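Local coordinates for protein transcription elongation factor SPT6 (Candida glabrata, PDB 3PJP) that binds the phosphorylated C-terminal repeat domain of RNA polymerase II through its tandem SH2 domain and is probably a histone H3-H4 chaperone during transcription elongation, at residues V59-L64 and K74-E79; E108-G113 and F137-E142; S133-S138 and F147-K152. One frame throughout, in Å; residues are numbered along the deposited sequence.

Overall arrangement
Two separate mixed sheets carry the contacts, one in each SH2 fold of the tandem. Contact 1 comes first along the chain and pairs strands 55-64 and 75-78 of the N-terminal sheet. Contacts 2 and 3 follow in the second sheet, where strand 134-139 lies between strands 110-111 and 146-152 and takes part in both. Their centres are 9 Å apart, and they share F137 and S138; N140 OD1 and Y148 OH probably hydrogen-bond between them. Contact 1 lies on the opposite side of the chain's centre, centre-to-centre 30 Å from contact 2 and 34 Å from contact 3. The contacts thus belong to the two SH2 folds of the tandem that binds the phosphorylated polymerase repeat domain.

Contact 1 of 3, residues V59-L64 and K74-E79; sequences VDIQEL and KVLVVE
Strands 59-64 and 75-78 run antiparallel at 149°, their axes approaching to 4.6 Å. Q62 and V77 form a hydrogen-bonded pair, with V77 N 2.7 Å from Q62 O and the reciprocal bond from Q62 N in the plane of the V77 carbonyl. Both K74 and V75 face L64, a classic beta bulge; L64 N still reaches V75 O nearly along its C=O axis, while the return bond from V75 N is weak. L64, with CG anti to its carbonyl carbon (chi1 -47°), lays CD1 obliquely across V77 CG2 at 3.8 Å and also touches V75. E63 and L76 run side by side, E63 CG meeting L76 CD2. I61 spans V78 and L76, its CG2 3.9 Å from L76 CB. V59 CG1 meets V78 CG1 at only 3.4 Å, tight for two methyls, beside Y93 of helix 86-105. A water donates to D60 O and accepts from E79 N. The E63 carboxylate is gripped by K66, R6 and the amide of G73. Aliphatic packing therefore lines both faces of this SH2 hairpin, the E63 charge, probably offset by R6 and K66, sits on the face of L76, and water takes over where direct strand bonding ends.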
loop_
_atom_site.group_PDB
_atom_site.type_symbol
_atom_site.label_atom_id
_atom_site.label_comp_id
_atom_site.label_asym_id
_atom_site.label_seq_id
_atom_site.Cartn_x
_atom_site.Cartn_y
_atom_site.Cartn_z
ATOM N N VAL A 59 9.229 -3.626 3.743
ATOM C CA VAL A 59 8.716 -3.033 4.974
ATOM C C VAL A 59 9.786 -3.129 6.043
ATOM O O VAL A 59 10.302 -4.221 6.324
ATOM C CB VAL A 59 7.464 -3.784 5.419
ATOM C CG1 VAL A 59 6.859 -3.147 6.682
ATOM C CG2 VAL A 59 6.449 -3.816 4.288
ATOM N N ASP A 60 10.147 -1.993 6.631
ATOM C CA ASP A 60 11.176 -2.011 7.658
ATOM C C ASP A 60 10.603 -2.302 9.027
ATOM O O ASP A 60 9.535 -1.818 9.382
ATOM C CB ASP A 60 11.964 -0.707 7.706
ATOM C CG ASP A 60 13.048 -0.736 8.770
ATOM O OD1 ASP A 60 14.115 -1.333 8.525
ATOM O OD2 ASP A 60 12.829 -0.158 9.851
ATOM N N ILE A 61 11.334 -3.117 9.781
ATOM C CA ILE A 61 11.005 -3.407 11.171
ATOM C C ILE A 61 12.123 -2.887 12.076
ATOM O O ILE A 61 13.278 -3.314 11.969
ATOM C CB ILE A 61 10.814 -4.925 11.390
ATOM C CG1 ILE A 61 9.708 -5.464 10.484
ATOM C CG2 ILE A 61 10.435 -5.207 12.834
ATOM C CD1 ILE A 61 9.717 -6.979 10.372
ATOM N N GLN A 62 11.786 -1.958 12.961
ATOM C CA GLN A 62 12.753 -1.439 13.924
ATOM C C GLN A 62 12.646 -2.202 15.245
ATOM O O GLN A 62 11.549 -2.384 15.798
ATOM C CB GLN A 62 12.522 0.054 14.166
ATOM C CG GLN A 62 13.289 0.641 15.350
ATOM C CD GLN A 62 14.699 1.078 15.001
ATOM O OE1 GLN A 62 14.899 1.985 14.186
ATOM N NE2 GLN A 62 15.691 0.434 15.616
ATOM N N GLU A 63 13.779 -2.654 15.770
ATOM C CA GLU A 63 13.760 -3.333 17.067
ATOM C C GLU A 63 14.003 -2.370 18.212
ATOM O O GLU A 63 14.794 -1.440 18.095
ATOM C CB GLU A 63 14.842 -4.398 17.124
ATOM C CG GLU A 63 14.708 -5.495 16.126
ATOM C CD GLU A 63 15.849 -6.474 16.268
ATOM O OE1 GLU A 63 16.936 -6.170 15.748
ATOM O OE2 GLU A 63 15.666 -7.519 16.924
ATOM N N LEU A 64 13.321 -2.613 19.325
ATOM C CA LEU A 64 13.620 -1.943 20.579
ATOM C C LEU A 64 13.785 -2.992 21.664
ATOM O O LEU A 64 13.326 -4.128 21.524
ATOM C CB LEU A 64 12.483 -1.008 20.987
ATOM C CG LEU A 64 11.889 -0.066 19.941
ATOM C CD1 LEU A 64 10.731 0.682 20.561
ATOM C CD2 LEU A 64 12.940 0.892 19.391
ATOM N N LYS A 74 12.484 -7.096 22.192
ATOM C CA LYS A 74 11.226 -7.430 22.861
ATOM C C LYS A 74 10.035 -6.678 22.258
ATOM O O LYS A 74 8.875 -7.082 22.447
ATOM C CB LYS A 74 11.299 -7.105 24.359
ATOM C CG LYS A 74 12.089 -8.089 25.215
ATOM C CD LYS A 74 11.965 -7.701 26.684
ATOM C CE LYS A 74 13.093 -8.268 27.523
ATOM N NZ LYS A 74 13.412 -7.367 28.664
ATOM N N VAL A 75 10.326 -5.581 21.559
ATOM C CA VAL A 75 9.305 -4.741 20.931
ATOM C C VAL A 75 9.756 -4.491 19.503
ATOM O O VAL A 75 10.910 -4.148 19.281
ATOM C CB VAL A 75 9.151 -3.385 21.670
ATOM C CG1 VAL A 75 8.159 -2.460 20.957
ATOM C CG2 VAL A 75 8.676 -3.607 23.104
ATOM N N LEU A 76 8.852 -4.690 18.544
ATOM C CA LEU A 76 9.149 -4.459 17.136
ATOM C C LEU A 76 8.229 -3.397 16.582
ATOM O O LEU A 76 7.025 -3.457 16.786
ATOM C CB LEU A 76 8.948 -5.749 16.345
ATOM C CG LEU A 76 9.687 -6.999 16.836
ATOM C CD1 LEU A 76 9.262 -8.190 15.996
ATOM C CD2 LEU A 76 11.205 -6.824 16.823
ATOM N N VAL A 77 8.803 -2.445 15.857
ATOM C CA VAL A 77 8.028 -1.301 15.368
ATOM C C VAL A 77 7.909 -1.331 13.849
ATOM O O VAL A 77 8.911 -1.452 13.143
ATOM C CB VAL A 77 8.665 0.024 15.796
ATOM C CG1 VAL A 77 7.766 1.200 15.387
ATOM C CG2 VAL A 77 8.877 0.038 17.296
ATOM N N VAL A 78 6.677 -1.260 13.351
ATOM C CA VAL A 78 6.444 -1.148 11.919
ATOM C C VAL A 78 5.543 0.052 11.664
ATOM O O VAL A 78 4.444 0.130 12.204
ATOM C CB VAL A 78 5.759 -2.385 11.328
ATOM C CG1 VAL A 78 5.706 -2.266 9.802
ATOM C CG2 VAL A 78 6.515 -3.641 11.715
ATOM N N GLU A 79 6.036 0.973 10.843
ATOM C CA GLU A 79 5.300 2.191 10.505
ATOM C C GLU A 79 4.622 2.829 11.708
ATOM O O GLU A 79 3.419 3.127 11.684
ATOM C CB GLU A 79 4.294 1.901 9.391
ATOM C CG GLU A 79 4.956 1.319 8.154
ATOM C CD GLU A 79 4.074 1.375 6.929
ATOM O OE1 GLU A 79 3.080 2.133 6.938
ATOM O OE2 GLU A 79 4.384 0.662 5.953
HETATM O O HOH W 1 8.334 0.521 9.161
HETATM O O HOH W 2 7.729 0.303 6.450
#

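Contact 2 of 3, residues E108-G113 and F137-E142; sequences EKFKAG and FSLNYE
The F110 ring reaches along strand 134-139, its CG anti to the backbone N (chi1 177°), so that CE1 and CZ come up against S138 and L139. F110 CE1 lies 3.8 Å from S138 CA; the F110 and L139 side chains cross obliquely, with F110 CZ 3.9 Å from L139 CG. F137 projects from the same face of the sheet but turns toward L184 and C185 of helix 181-191. Y141 is oriented differently: L139 CB sits over one face of its ring, offset toward the rim, while G113 O approaches the ring edge in plane, 3.8 Å from Y141 CE1. Two parallel strand bonds straddle F110. K111 N points nearly along the C=O axis of F137, 2.7 Å from F137 O, whereas F137 N lies above the carbonyl plane of K109. K111 bends at chi2, and its ammonium makes cation-pi contacts with F121 and Y136. Two waters extend the junction: one receives the N-H of L139 and donates to K111 O and G113 O, the other links G113 O and L139 O with S138 OG. Helix 115-128 connects the two parallel strands, making a beta-alpha-beta crossover. Toward G113, whose backbone angles (phi 115°, psi 167°) call for glycine, direct strand bonding stops and the two waters take up K111 O, G113 O, L139 N and L139 O.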
loop_
_atom_site.group_PDB
_atom_site.type_symbol
_atom_site.label_atom_id
_atom_site.label_comp_id
_atom_site.label_asym_id
_atom_site.label_seq_id
_atom_site.Cartn_x
_atom_site.Cartn_y
_atom_site.Cartn_z
ATOM N N GLU A 108 -15.191 -2.103 -8.146
ATOM C CA GLU A 108 -15.628 -1.870 -9.521
ATOM C C GLU A 108 -14.948 -0.669 -10.156
ATOM O O GLU A 108 -14.896 -0.551 -11.386
ATOM C CB GLU A 108 -17.150 -1.717 -9.614
ATOM C CG GLU A 108 -17.729 -0.605 -8.764
ATOM C CD GLU A 108 -19.231 -0.467 -8.943
ATOM O OE1 GLU A 108 -19.770 -1.029 -9.923
ATOM O OE2 GLU A 108 -19.872 0.202 -8.100
ATOM N N LYS A 109 -14.427 0.228 -9.324
ATOM C CA LYS A 109 -13.740 1.398 -9.847
ATOM C C LYS A 109 -12.224 1.227 -9.921
ATOM O O LYS A 109 -11.503 2.179 -10.224
ATOM C CB LYS A 109 -14.119 2.653 -9.060
ATOM C CG LYS A 109 -15.593 3.013 -9.181
ATOM C CD LYS A 109 -15.867 4.435 -8.714
ATOM C CE LYS A 109 -17.359 4.742 -8.745
ATOM N NZ LYS A 109 -18.125 3.858 -7.813
ATOM N N PHE A 110 -11.735 0.017 -9.666
ATOM C CA PHE A 110 -10.319 -0.240 -9.857
ATOM C C PHE A 110 -10.032 -0.596 -11.308
ATOM O O PHE A 110 -10.684 -1.461 -11.892
ATOM C CB PHE A 110 -9.802 -1.365 -8.949
ATOM C CG PHE A 110 -8.358 -1.690 -9.193
ATOM C CD1 PHE A 110 -7.357 -0.918 -8.617
ATOM C CD2 PHE A 110 -8.003 -2.712 -10.057
ATOM C CE1 PHE A 110 -6.021 -1.193 -8.870
ATOM C CE2 PHE A 110 -6.667 -3.000 -10.309
ATOM C CZ PHE A 110 -5.676 -2.237 -9.712
ATOM N N LYS A 111 -9.054 0.081 -11.894
ATOM C CA LYS A 111 -8.653 -0.219 -13.265
ATOM C C LYS A 111 -7.283 -0.859 -13.290
ATOM O O LYS A 111 -6.336 -0.362 -12.676
ATOM C CB LYS A 111 -8.632 1.045 -14.116
ATOM C CG LYS A 111 -9.997 1.576 -14.476
ATOM C CD LYS A 111 -10.776 0.581 -15.313
ATOM C CE LYS A 111 -12.064 1.205 -15.832
ATOM N NZ LYS A 111 -12.909 0.220 -16.565
ATOM N N ALA A 112 -7.184 -1.983 -13.982
ATOM C CA ALA A 112 -5.887 -2.557 -14.229
ATOM C C ALA A 112 -5.359 -1.705 -15.364
ATOM O O ALA A 112 -6.132 -1.130 -16.132
ATOM C CB ALA A 112 -6.007 -4.018 -14.643
ATOM N N GLY A 113 -4.050 -1.592 -15.466
ATOM C CA GLY A 113 -3.498 -0.765 -16.514
ATOM C C GLY A 113 -2.764 0.422 -15.939
ATOM O O GLY A 113 -2.882 0.739 -14.753
ATOM N N PHE A 137 -9.453 4.180 -9.542
ATOM C CA PHE A 137 -8.205 3.880 -8.851
ATOM C C PHE A 137 -7.402 2.950 -9.742
ATOM O O PHE A 137 -7.974 2.123 -10.459
ATOM C CB PHE A 137 -8.480 3.170 -7.515
ATOM C CG PHE A 137 -9.333 3.955 -6.569
ATOM C CD1 PHE A 137 -8.783 4.947 -5.773
ATOM C CD2 PHE A 137 -10.689 3.696 -6.466
ATOM C CE1 PHE A 137 -9.569 5.667 -4.895
ATOM C CE2 PHE A 137 -11.483 4.419 -5.588
ATOM C CZ PHE A 137 -10.925 5.397 -4.802
ATOM N N SER A 138 -6.081 3.094 -9.704
ATOM C CA SER A 138 -5.183 2.163 -10.378
ATOM C C SER A 138 -3.870 2.021 -9.605
ATOM O O SER A 138 -3.555 2.823 -8.730
ATOM C CB SER A 138 -4.932 2.615 -11.824
ATOM O OG SER A 138 -4.309 3.881 -11.844
ATOM N N LEU A 139 -3.103 0.973 -9.905
ATOM C CA LEU A 139 -1.872 0.734 -9.181
ATOM C C LEU A 139 -0.737 1.633 -9.637
ATOM O O LEU A 139 -0.541 1.851 -10.830
ATOM C CB LEU A 139 -1.458 -0.729 -9.314
ATOM C CG LEU A 139 -2.102 -1.672 -8.299
ATOM C CD1 LEU A 139 -1.902 -3.128 -8.722
ATOM C CD2 LEU A 139 -1.516 -1.427 -6.918
ATOM N N ASN A 140 -0.000 2.168 -8.671
ATOM C CA ASN A 140 1.221 2.911 -8.956
ATOM C C ASN A 140 2.364 1.910 -9.036
ATOM O O ASN A 140 2.868 1.439 -8.021
ATOM C CB ASN A 140 1.484 3.946 -7.855
ATOM C CG ASN A 140 2.634 4.901 -8.194
ATOM O OD1 ASN A 140 3.611 4.520 -8.858
ATOM N ND2 ASN A 140 2.522 6.144 -7.739
ATOM N N TYR A 141 2.777 1.591 -10.255
ATOM C CA TYR A 141 3.732 0.509 -10.434
ATOM C C TYR A 141 5.164 0.914 -10.115
ATOM O O TYR A 141 6.027 0.061 -9.918
ATOM C CB TYR A 141 3.625 -0.082 -11.842
ATOM C CG TYR A 141 2.315 -0.799 -12.094
ATOM C CD1 TYR A 141 1.259 -0.156 -12.725
ATOM C CD2 TYR A 141 2.128 -2.112 -11.683
ATOM C CE1 TYR A 141 0.057 -0.803 -12.949
ATOM C CE2 TYR A 141 0.930 -2.769 -11.899
ATOM C CZ TYR A 141 -0.103 -2.110 -12.532
ATOM O OH TYR A 141 -1.303 -2.756 -12.753
ATOM N N GLU A 142 5.429 2.210 -10.056
ATOM C CA GLU A 142 6.783 2.671 -9.775
ATOM C C GLU A 142 7.017 2.966 -8.299
ATOM O O GLU A 142 8.155 3.129 -7.862
ATOM C CB GLU A 142 7.125 3.891 -10.634
ATOM C CG GLU A 142 7.257 3.569 -12.126
ATOM C CD GLU A 142 5.911 3.355 -12.796
ATOM O OE1 GLU A 142 5.839 2.584 -13.780
ATOM O OE2 GLU A 142 4.926 3.969 -12.337
HETATM O O HOH W 3 -3.634 -0.553 -12.309
HETATM O O HOH W 4 -1.932 2.723 -13.011
#

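Contact 3 of 3, residues S133-S138 and F147-K152; sequences SVYYFS and FYLIFK
An antiparallel hairpin of strands 134-139 and 146-152 forms part of the central sheet of the C-terminal SH2 fold, the two directions being 165° apart. Six backbone hydrogen bonds join the pairs V134-K152, Y136-I150 and S138-Y148. The middle pair is the most linear: I150 N lies 3.0 Å from Y136 O, nearly along the C=O axis, and Y136 N approaches I150 O in the same manner. At the end near the turn, S138 N sits on a lone pair of Y148 O. Between these pairs, Y135 and F151 draw together until their CB atoms are 3.5 Å apart. Each has CG in the crowded position between backbone N and carbonyl carbon (chi1 70° and 62°), which carries the rings away from the partner strand. With CG anti to the backbone N of its residue, L149 CD1 touches both aromatic rings, 3.9 Å from Y135 CD1 and 3.9 Å from F137 CE1; against F137 the L149 side chain lies side by side, whereas it crosses Y135 obliquely. On the other face, S138 OG meets the Y148 ring at its edge, in plane, 3.6 Å from CD2. The K152 ammonium bonds to S157 O. Helix 181-191 covers the face of Y135, F137, L149 and F151, where the F188 ring meets F151 edge-to-face. Helix 115-128 packs on V134, Y136, I150 and K152 from the other face, and strands 110-111 and 159-166 flank the hairpin within the sheet.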
loop_
_atom_site.group_PDB
_atom_site.type_symbol
_atom_site.label_atom_id
_atom_site.label_comp_id
_atom_site.label_asym_id
_atom_site.label_seq_id
_atom_site.Cartn_x
_atom_site.Cartn_y
_atom_site.Cartn_z
ATOM N N SER A 133 -19.289 13.274 -13.833
ATOM C CA SER A 133 -17.997 13.105 -13.194
ATOM C C SER A 133 -17.594 11.638 -13.287
ATOM O O SER A 133 -18.445 10.756 -13.377
ATOM C CB SER A 133 -18.063 13.551 -11.735
ATOM O OG SER A 133 -18.986 12.758 -11.006
ATOM N N VAL A 134 -16.295 11.374 -13.275
ATOM C CA VAL A 134 -15.820 10.000 -13.262
ATOM C C VAL A 134 -14.552 9.935 -12.434
ATOM O O VAL A 134 -13.825 10.923 -12.322
ATOM C CB VAL A 134 -15.572 9.457 -14.685
ATOM C CG1 VAL A 134 -14.381 10.154 -15.327
ATOM C CG2 VAL A 134 -15.363 7.951 -14.659
ATOM N N TYR A 135 -14.307 8.779 -11.829
ATOM C CA TYR A 135 -13.050 8.546 -11.131
ATOM C C TYR A 135 -12.711 7.063 -11.064
ATOM O O TYR A 135 -13.600 6.213 -10.963
ATOM C CB TYR A 135 -13.057 9.172 -9.728
ATOM C CG TYR A 135 -13.970 8.519 -8.703
ATOM C CD1 TYR A 135 -13.472 7.604 -7.786
ATOM C CD2 TYR A 135 -15.317 8.857 -8.623
ATOM C CE1 TYR A 135 -14.296 7.021 -6.831
ATOM C CE2 TYR A 135 -16.150 8.278 -7.670
ATOM C CZ TYR A 135 -15.629 7.363 -6.781
ATOM O OH TYR A 135 -16.440 6.786 -5.834
ATOM N N TYR A 136 -11.417 6.767 -11.133
ATOM C CA TYR A 136 -10.913 5.403 -11.039
ATOM C C TYR A 136 -9.686 5.345 -10.145
ATOM O O TYR A 136 -8.979 6.339 -9.997
ATOM C CB TYR A 136 -10.558 4.879 -12.426
ATOM C CG TYR A 136 -11.762 4.725 -13.316
ATOM C CD1 TYR A 136 -12.786 3.852 -12.978
ATOM C CD2 TYR A 136 -11.878 5.456 -14.492
ATOM C CE1 TYR A 136 -13.901 3.710 -13.791
ATOM C CE2 TYR A 136 -12.980 5.318 -15.311
ATOM C CZ TYR A 136 -13.991 4.446 -14.955
ATOM O OH TYR A 136 -15.092 4.308 -15.767
ATOM N N PHE A 137 -9.453 4.180 -9.542
ATOM C CA PHE A 137 -8.205 3.880 -8.851
ATOM C C PHE A 137 -7.402 2.950 -9.742
ATOM O O PHE A 137 -7.974 2.123 -10.459
ATOM C CB PHE A 137 -8.480 3.170 -7.515
ATOM C CG PHE A 137 -9.333 3.955 -6.569
ATOM C CD1 PHE A 137 -8.783 4.947 -5.773
ATOM C CD2 PHE A 137 -10.689 3.696 -6.466
ATOM C CE1 PHE A 137 -9.569 5.667 -4.895
ATOM C CE2 PHE A 137 -11.483 4.419 -5.588
ATOM C CZ PHE A 137 -10.925 5.397 -4.802
ATOM N N SER A 138 -6.081 3.094 -9.704
ATOM C CA SER A 138 -5.183 2.163 -10.378
ATOM C C SER A 138 -3.870 2.021 -9.605
ATOM O O SER A 138 -3.555 2.823 -8.730
ATOM C CB SER A 138 -4.932 2.615 -11.824
ATOM O OG SER A 138 -4.309 3.881 -11.844
ATOM N N PHE A 147 -1.484 3.952 -4.896
ATOM C CA PHE A 147 -2.495 3.894 -5.924
ATOM C C PHE A 147 -2.643 5.303 -6.496
ATOM O O PHE A 147 -2.414 6.309 -5.796
ATOM C CB PHE A 147 -3.841 3.478 -5.334
ATOM C CG PHE A 147 -3.881 2.055 -4.870
ATOM C CD1 PHE A 147 -4.388 1.064 -5.694
ATOM C CD2 PHE A 147 -3.417 1.713 -3.617
ATOM C CE1 PHE A 147 -4.430 -0.256 -5.273
ATOM C CE2 PHE A 147 -3.455 0.394 -3.187
ATOM C CZ PHE A 147 -3.962 -0.588 -4.023
ATOM N N TYR A 148 -3.031 5.380 -7.762
ATOM C CA TYR A 148 -3.506 6.647 -8.300
ATOM C C TYR A 148 -5.009 6.762 -8.097
ATOM O O TYR A 148 -5.727 5.761 -8.121
ATOM C CB TYR A 148 -3.209 6.776 -9.791
ATOM C CG TYR A 148 -1.765 6.649 -10.160
ATOM C CD1 TYR A 148 -0.840 7.613 -9.783
ATOM C CD2 TYR A 148 -1.326 5.565 -10.904
ATOM C CE1 TYR A 148 0.495 7.493 -10.142
ATOM C CE2 TYR A 148 -0.002 5.431 -11.262
ATOM C CZ TYR A 148 0.907 6.394 -10.884
ATOM O OH TYR A 148 2.227 6.240 -11.264
ATOM N N LEU A 149 -5.470 7.986 -7.872
ATOM C CA LEU A 149 -6.881 8.324 -7.899
ATOM C C LEU A 149 -7.017 9.379 -8.985
ATOM O O LEU A 149 -6.591 10.514 -8.805
ATOM C CB LEU A 149 -7.315 8.885 -6.546
ATOM C CG LEU A 149 -8.663 9.599 -6.381
ATOM C CD1 LEU A 149 -9.807 8.903 -7.108
ATOM C CD2 LEU A 149 -8.979 9.716 -4.901
ATOM N N ILE A 150 -7.576 8.981 -10.121
ATOM C CA ILE A 150 -7.609 9.829 -11.315
ATOM C C ILE A 150 -9.070 10.168 -11.590
ATOM O O ILE A 150 -9.926 9.278 -11.610
ATOM C CB ILE A 150 -6.999 9.106 -12.520
ATOM C CG1 ILE A 150 -5.656 8.470 -12.130
ATOM C CG2 ILE A 150 -6.841 10.065 -13.711
ATOM C CD1 ILE A 150 -4.972 7.717 -13.247
ATOM N N PHE A 151 -9.354 11.453 -11.776
ATOM C CA PHE A 151 -10.739 11.931 -11.830
ATOM C C PHE A 151 -10.918 13.181 -12.686
ATOM O O PHE A 151 -9.977 13.929 -12.934
ATOM C CB PHE A 151 -11.298 12.175 -10.412
ATOM C CG PHE A 151 -10.561 13.231 -9.625
ATOM C CD1 PHE A 151 -11.048 14.521 -9.556
ATOM C CD2 PHE A 151 -9.398 12.929 -8.939
ATOM C CE1 PHE A 151 -10.385 15.498 -8.826
ATOM C CE2 PHE A 151 -8.730 13.909 -8.196
ATOM C CZ PHE A 151 -9.236 15.199 -8.145
ATOM N N LYS A 152 -12.154 13.392 -13.118
ATOM C CA LYS A 152 -12.511 14.546 -13.925
ATOM C C LYS A 152 -13.980 14.838 -13.659
ATOM O O LYS A 152 -14.830 13.948 -13.774
ATOM C CB LYS A 152 -12.269 14.221 -15.399
ATOM C CG LYS A 152 -12.388 15.385 -16.355
ATOM C CD LYS A 152 -12.072 14.918 -17.778
ATOM C CE LYS A 152 -12.219 16.042 -18.799
ATOM N NZ LYS A 152 -11.030 16.920 -18.768
#